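Local coordinates for polycyclic ketone monooxygenase (Myceliophthora thermophila, PDB 5MQ6), which uses FAD and NADPH to insert one oxygen atom beside the carbonyl of ketones, notably bulky polycyclic ones, giving esters or lactones, at residues Y389-R400 / L416-C424. Numbering follows the deposited sequence.
Sequences YKLDLPHAEQVR and LKAWYPTWC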
loop_
_atom_site.group_PDB
_atom_site.type_symbol
_atom_site.label_atom_id
_atom_site.label_comp_id
_atom_site.label_asym_id
_atom_site.label_seq_id
_atom_site.Cartn_x
_atom_site.Cartn_y
_atom_site.Cartn_z
ATOM N N TYR A 389 -19.396 -13.980 7.508
ATOM C CA TYR A 389 -20.167 -13.078 8.388
ATOM C C TYR A 389 -20.251 -13.587 9.864
ATOM O O TYR A 389 -20.083 -12.798 10.839
ATOM C CB TYR A 389 -21.555 -12.793 7.781
ATOM C CG TYR A 389 -21.502 -11.659 6.795
ATOM C CD1 TYR A 389 -21.151 -11.862 5.479
ATOM C CD2 TYR A 389 -21.787 -10.379 7.179
ATOM C CE1 TYR A 389 -21.066 -10.803 4.571
ATOM C CE2 TYR A 389 -21.690 -9.325 6.293
ATOM C CZ TYR A 389 -21.340 -9.553 4.985
ATOM O OH TYR A 389 -21.243 -8.495 4.099
ATOM N N LYS A 390 -20.477 -14.885 10.022
ATOM C CA LYS A 390 -20.494 -15.503 11.349
ATOM C C LYS A 390 -19.132 -15.493 11.957
ATOM O O LYS A 390 -19.018 -15.222 13.122
ATOM C CB LYS A 390 -20.973 -16.953 11.342
ATOM C CG LYS A 390 -22.459 -17.182 11.054
ATOM C CD LYS A 390 -22.926 -18.554 11.619
ATOM C CE LYS A 390 -23.444 -19.562 10.579
ATOM N NZ LYS A 390 -24.934 -19.624 10.531
ATOM N N LEU A 391 -18.089 -15.785 11.187
ATOM C CA LEU A 391 -16.749 -15.667 11.718
ATOM C C LEU A 391 -16.370 -14.270 12.251
ATOM O O LEU A 391 -15.718 -14.114 13.307
ATOM C CB LEU A 391 -15.761 -16.091 10.634
ATOM C CG LEU A 391 -14.303 -16.241 11.020
ATOM C CD1 LEU A 391 -14.128 -17.272 12.154
ATOM C CD2 LEU A 391 -13.537 -16.596 9.715
ATOM N N ASP A 392 -16.797 -13.244 11.540
ATOM C CA ASP A 392 -16.475 -11.877 11.912
ATOM C C ASP A 392 -17.246 -11.289 13.088
ATOM O O ASP A 392 -16.795 -10.291 13.734
ATOM C CB ASP A 392 -16.693 -10.970 10.733
ATOM C CG ASP A 392 -15.968 -9.676 10.894
ATOM O OD1 ASP A 392 -14.802 -9.692 11.319
ATOM O OD2 ASP A 392 -16.587 -8.620 10.622
ATOM N N LEU A 393 -18.430 -11.831 13.331
ATOM C CA LEU A 393 -19.349 -11.250 14.267
ATOM C C LEU A 393 -18.721 -10.955 15.650
ATOM O O LEU A 393 -18.863 -9.839 16.155
ATOM C CB LEU A 393 -20.586 -12.138 14.387
ATOM C CG LEU A 393 -21.495 -11.808 15.557
ATOM C CD1 LEU A 393 -22.110 -10.482 15.317
ATOM C CD2 LEU A 393 -22.561 -12.871 15.613
ATOM N N PRO A 394 -18.006 -11.914 16.232
ATOM C CA PRO A 394 -17.506 -11.621 17.560
ATOM C C PRO A 394 -16.477 -10.464 17.582
ATOM O O PRO A 394 -16.562 -9.568 18.461
ATOM C CB PRO A 394 -16.845 -12.922 17.984
ATOM C CG PRO A 394 -17.529 -13.977 17.182
ATOM C CD PRO A 394 -17.868 -13.353 15.893
ATOM N N HIS A 395 -15.511 -10.453 16.671
ATOM C CA HIS A 395 -14.571 -9.356 16.731
ATOM C C HIS A 395 -15.265 -8.019 16.437
ATOM O O HIS A 395 -15.030 -6.993 17.105
ATOM C CB HIS A 395 -13.444 -9.522 15.740
ATOM C CG HIS A 395 -12.530 -8.329 15.671
ATOM N ND1 HIS A 395 -11.702 -7.952 16.700
ATOM C CD2 HIS A 395 -12.328 -7.417 14.695
ATOM C CE1 HIS A 395 -11.008 -6.888 16.353
ATOM N NE2 HIS A 395 -11.362 -6.549 15.142
ATOM N N ALA A 396 -16.132 -8.011 15.437
ATOM C CA ALA A 396 -16.798 -6.790 15.040
ATOM C C ALA A 396 -17.619 -6.187 16.186
ATOM O O ALA A 396 -17.609 -4.986 16.372
ATOM C CB ALA A 396 -17.687 -7.081 13.865
ATOM N N GLU A 397 -18.326 -7.036 16.937
ATOM C CA GLU A 397 -19.106 -6.554 18.077
ATOM C C GLU A 397 -18.158 -6.034 19.164
ATOM O O GLU A 397 -18.481 -5.046 19.782
ATOM C CB GLU A 397 -19.998 -7.622 18.648
ATOM C CG GLU A 397 -21.074 -8.071 17.702
ATOM C CD GLU A 397 -22.412 -7.295 17.810
ATOM O OE1 GLU A 397 -22.563 -6.309 16.990
ATOM O OE2 GLU A 397 -23.303 -7.703 18.679
ATOM N N GLN A 398 -17.015 -6.686 19.396
ATOM C CA GLN A 398 -16.035 -6.120 20.340
ATOM C C GLN A 398 -15.506 -4.769 19.941
ATOM O O GLN A 398 -15.271 -3.950 20.784
ATOM C CB GLN A 398 -14.871 -7.037 20.609
ATOM C CG GLN A 398 -15.421 -8.317 21.304
ATOM C CD GLN A 398 -14.355 -9.083 22.015
ATOM O OE1 GLN A 398 -13.181 -9.004 21.663
ATOM N NE2 GLN A 398 -14.743 -9.782 23.079
ATOM N N VAL A 399 -15.289 -4.535 18.669
ATOM C CA VAL A 399 -14.780 -3.232 18.258
ATOM C C VAL A 399 -15.779 -2.125 18.601
ATOM O O VAL A 399 -15.391 -1.089 19.101
ATOM C CB VAL A 399 -14.467 -3.182 16.772
ATOM C CG1 VAL A 399 -13.890 -1.791 16.359
ATOM C CG2 VAL A 399 -13.457 -4.261 16.392
ATOM N N ARG A 400 -17.056 -2.347 18.309
ATOM C CA ARG A 400 -18.111 -1.360 18.625
ATOM C C ARG A 400 -18.290 -1.128 20.111
ATOM O O ARG A 400 -18.538 0.003 20.571
ATOM C CB ARG A 400 -19.430 -1.806 18.054
ATOM C CG ARG A 400 -19.662 -1.629 16.527
ATOM C CD ARG A 400 -20.903 -2.498 16.122
ATOM N NE ARG A 400 -20.536 -2.953 14.885
ATOM C CZ ARG A 400 -20.537 -4.124 14.307
ATOM N NH1 ARG A 400 -21.102 -5.270 14.728
ATOM N NH2 ARG A 400 -19.937 -4.058 13.151
ATOM N N LEU A 416 -18.987 7.208 15.875
ATOM C CA LEU A 416 -17.665 6.640 15.736
ATOM C C LEU A 416 -17.640 5.148 15.512
ATOM O O LEU A 416 -16.579 4.588 15.256
ATOM C CB LEU A 416 -16.829 7.023 16.917
ATOM C CG LEU A 416 -16.318 8.487 16.900
ATOM C CD1 LEU A 416 -15.705 8.852 18.229
ATOM C CD2 LEU A 416 -15.280 8.688 15.757
ATOM N N LYS A 417 -18.808 4.529 15.643
ATOM C CA LYS A 417 -19.013 3.119 15.507
ATOM C C LYS A 417 -19.048 2.797 14.039
ATOM O O LYS A 417 -19.777 3.467 13.276
ATOM C CB LYS A 417 -20.316 2.663 16.172
ATOM C CG LYS A 417 -20.046 2.340 17.634
ATOM C CD LYS A 417 -21.181 1.585 18.289
ATOM C CE LYS A 417 -22.122 2.539 18.937
ATOM N NZ LYS A 417 -23.062 1.727 19.765
ATOM N N ALA A 418 -18.275 1.789 13.635
ATOM C CA ALA A 418 -18.321 1.353 12.250
ATOM C C ALA A 418 -19.169 0.112 12.128
ATOM O O ALA A 418 -19.061 -0.795 12.970
ATOM C CB ALA A 418 -16.921 1.096 11.749
ATOM N N TRP A 419 -19.982 0.090 11.058
ATOM C CA TRP A 419 -20.952 -0.937 10.778
ATOM C C TRP A 419 -20.700 -1.580 9.422
ATOM O O TRP A 419 -21.476 -1.448 8.490
ATOM C CB TRP A 419 -22.346 -0.335 10.760
ATOM C CG TRP A 419 -22.723 0.195 12.056
ATOM C CD1 TRP A 419 -22.616 1.489 12.442
ATOM C CD2 TRP A 419 -23.225 -0.529 13.187
ATOM N NE1 TRP A 419 -23.029 1.644 13.738
ATOM C CE2 TRP A 419 -23.389 0.415 14.242
ATOM C CE3 TRP A 419 -23.572 -1.855 13.409
ATOM C CZ2 TRP A 419 -23.953 0.083 15.499
ATOM C CZ3 TRP A 419 -24.107 -2.204 14.689
ATOM C CH2 TRP A 419 -24.285 -1.240 15.710
ATOM N N TYR A 420 -19.621 -2.294 9.344
ATOM C CA TYR A 420 -19.287 -3.067 8.169
ATOM C C TYR A 420 -18.388 -4.209 8.610
ATOM O O TYR A 420 -17.720 -4.073 9.615
ATOM C CB TYR A 420 -18.527 -2.235 7.121
ATOM C CG TYR A 420 -17.435 -1.368 7.639
ATOM C CD1 TYR A 420 -16.167 -1.876 7.968
ATOM C CD2 TYR A 420 -17.639 -0.016 7.802
ATOM C CE1 TYR A 420 -15.147 -1.040 8.437
ATOM C CE2 TYR A 420 -16.643 0.823 8.244
ATOM C CZ TYR A 420 -15.425 0.298 8.564
ATOM O OH TYR A 420 -14.538 1.127 9.063
ATOM N N PRO A 421 -18.314 -5.296 7.823
ATOM C CA PRO A 421 -17.376 -6.368 8.167
ATOM C C PRO A 421 -15.908 -5.886 8.237
ATOM O O PRO A 421 -15.508 -4.997 7.497
ATOM C CB PRO A 421 -17.523 -7.333 7.015
ATOM C CG PRO A 421 -18.826 -7.020 6.379
ATOM C CD PRO A 421 -19.078 -5.575 6.608
ATOM N N THR A 422 -15.148 -6.467 9.142
ATOM C CA THR A 422 -13.759 -6.131 9.369
ATOM C C THR A 422 -12.962 -6.102 8.038
ATOM O O THR A 422 -12.116 -5.252 7.843
ATOM C CB THR A 422 -13.081 -7.158 10.323
ATOM O OG1 THR A 422 -13.846 -7.337 11.557
ATOM C CG2 THR A 422 -11.691 -6.695 10.685
ATOM N N TRP A 423 -13.218 -7.065 7.156
ATOM C CA TRP A 423 -12.514 -7.105 5.898
ATOM C C TRP A 423 -12.747 -5.941 4.864
ATOM O O TRP A 423 -12.016 -5.901 3.899
ATOM C CB TRP A 423 -12.734 -8.458 5.249
ATOM C CG TRP A 423 -14.125 -8.698 4.714
ATOM C CD1 TRP A 423 -14.653 -8.201 3.563
ATOM C CD2 TRP A 423 -15.159 -9.488 5.322
ATOM N NE1 TRP A 423 -15.916 -8.669 3.393
ATOM C CE2 TRP A 423 -16.260 -9.460 4.450
ATOM C CE3 TRP A 423 -15.230 -10.267 6.488
ATOM C CZ2 TRP A 423 -17.453 -10.140 4.709
ATOM C CZ3 TRP A 423 -16.433 -10.954 6.770
ATOM C CH2 TRP A 423 -17.526 -10.898 5.859
ATOM N N CYS A 424 -13.723 -5.042 5.045
ATOM C CA CYS A 424 -14.053 -4.023 4.047
ATOM C C CYS A 424 -13.149 -2.787 4.033
ATOM O O CYS A 424 -13.192 -2.024 3.084
ATOM C CB CYS A 424 -15.496 -3.523 4.236
ATOM S SG CYS A 424 -16.760 -4.747 3.882
#
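R400 sets its guanidinium nearly parallel to the indole of W419 in an offset stack, planes 8° apart, while its CD sits over the six-membered ring, 3.7 Å from the centroid, in a CH-pi contact. With CG anti to the carbonyl carbon (chi1 -77°) and a bend at chi3, the chain brings NE to the carbonyl oxygen of A418, 3.2 Å away and almost in the guanidinium plane; NH2 adds a weak bond to the same oxygen. At another edge NH1 meets E397 OE1 in a salt bridge, and NH2 also bonds Y26 of helix 22-31. Arginine suits the place because one flat cation can stack by its face and donate around its rim. A leucine in its place would probably leave the A418 carbonyl and the E397 carboxylate without these donors and W419 without its flat partner. Two turns earlier, D392 grips T422 twice: OD1 takes the hydroxyl OG1 at 2.6 Å through its syn lone pair, and OD2 takes the backbone N at 3.0 Å, from above the carboxylate plane. A short acid and a beta-hydroxyl fit this pairing, which ties T422, inside the P421-C424 turn, to the helix by both side chain and backbone. Y389 offers a ring face to the edge of W423, planes at 83°, while its OH end lies against P421 CG; W423 NE1 bonds the S592 carbonyl. Helix 378-406 thus packs against the loop running to C424, disulfide-bonded to C596, a helix-to-loop contact whose Y420 lies beside the NADPH-binding T301 and K425 of this flavin-dependent Baeyer-Villiger monooxygenase.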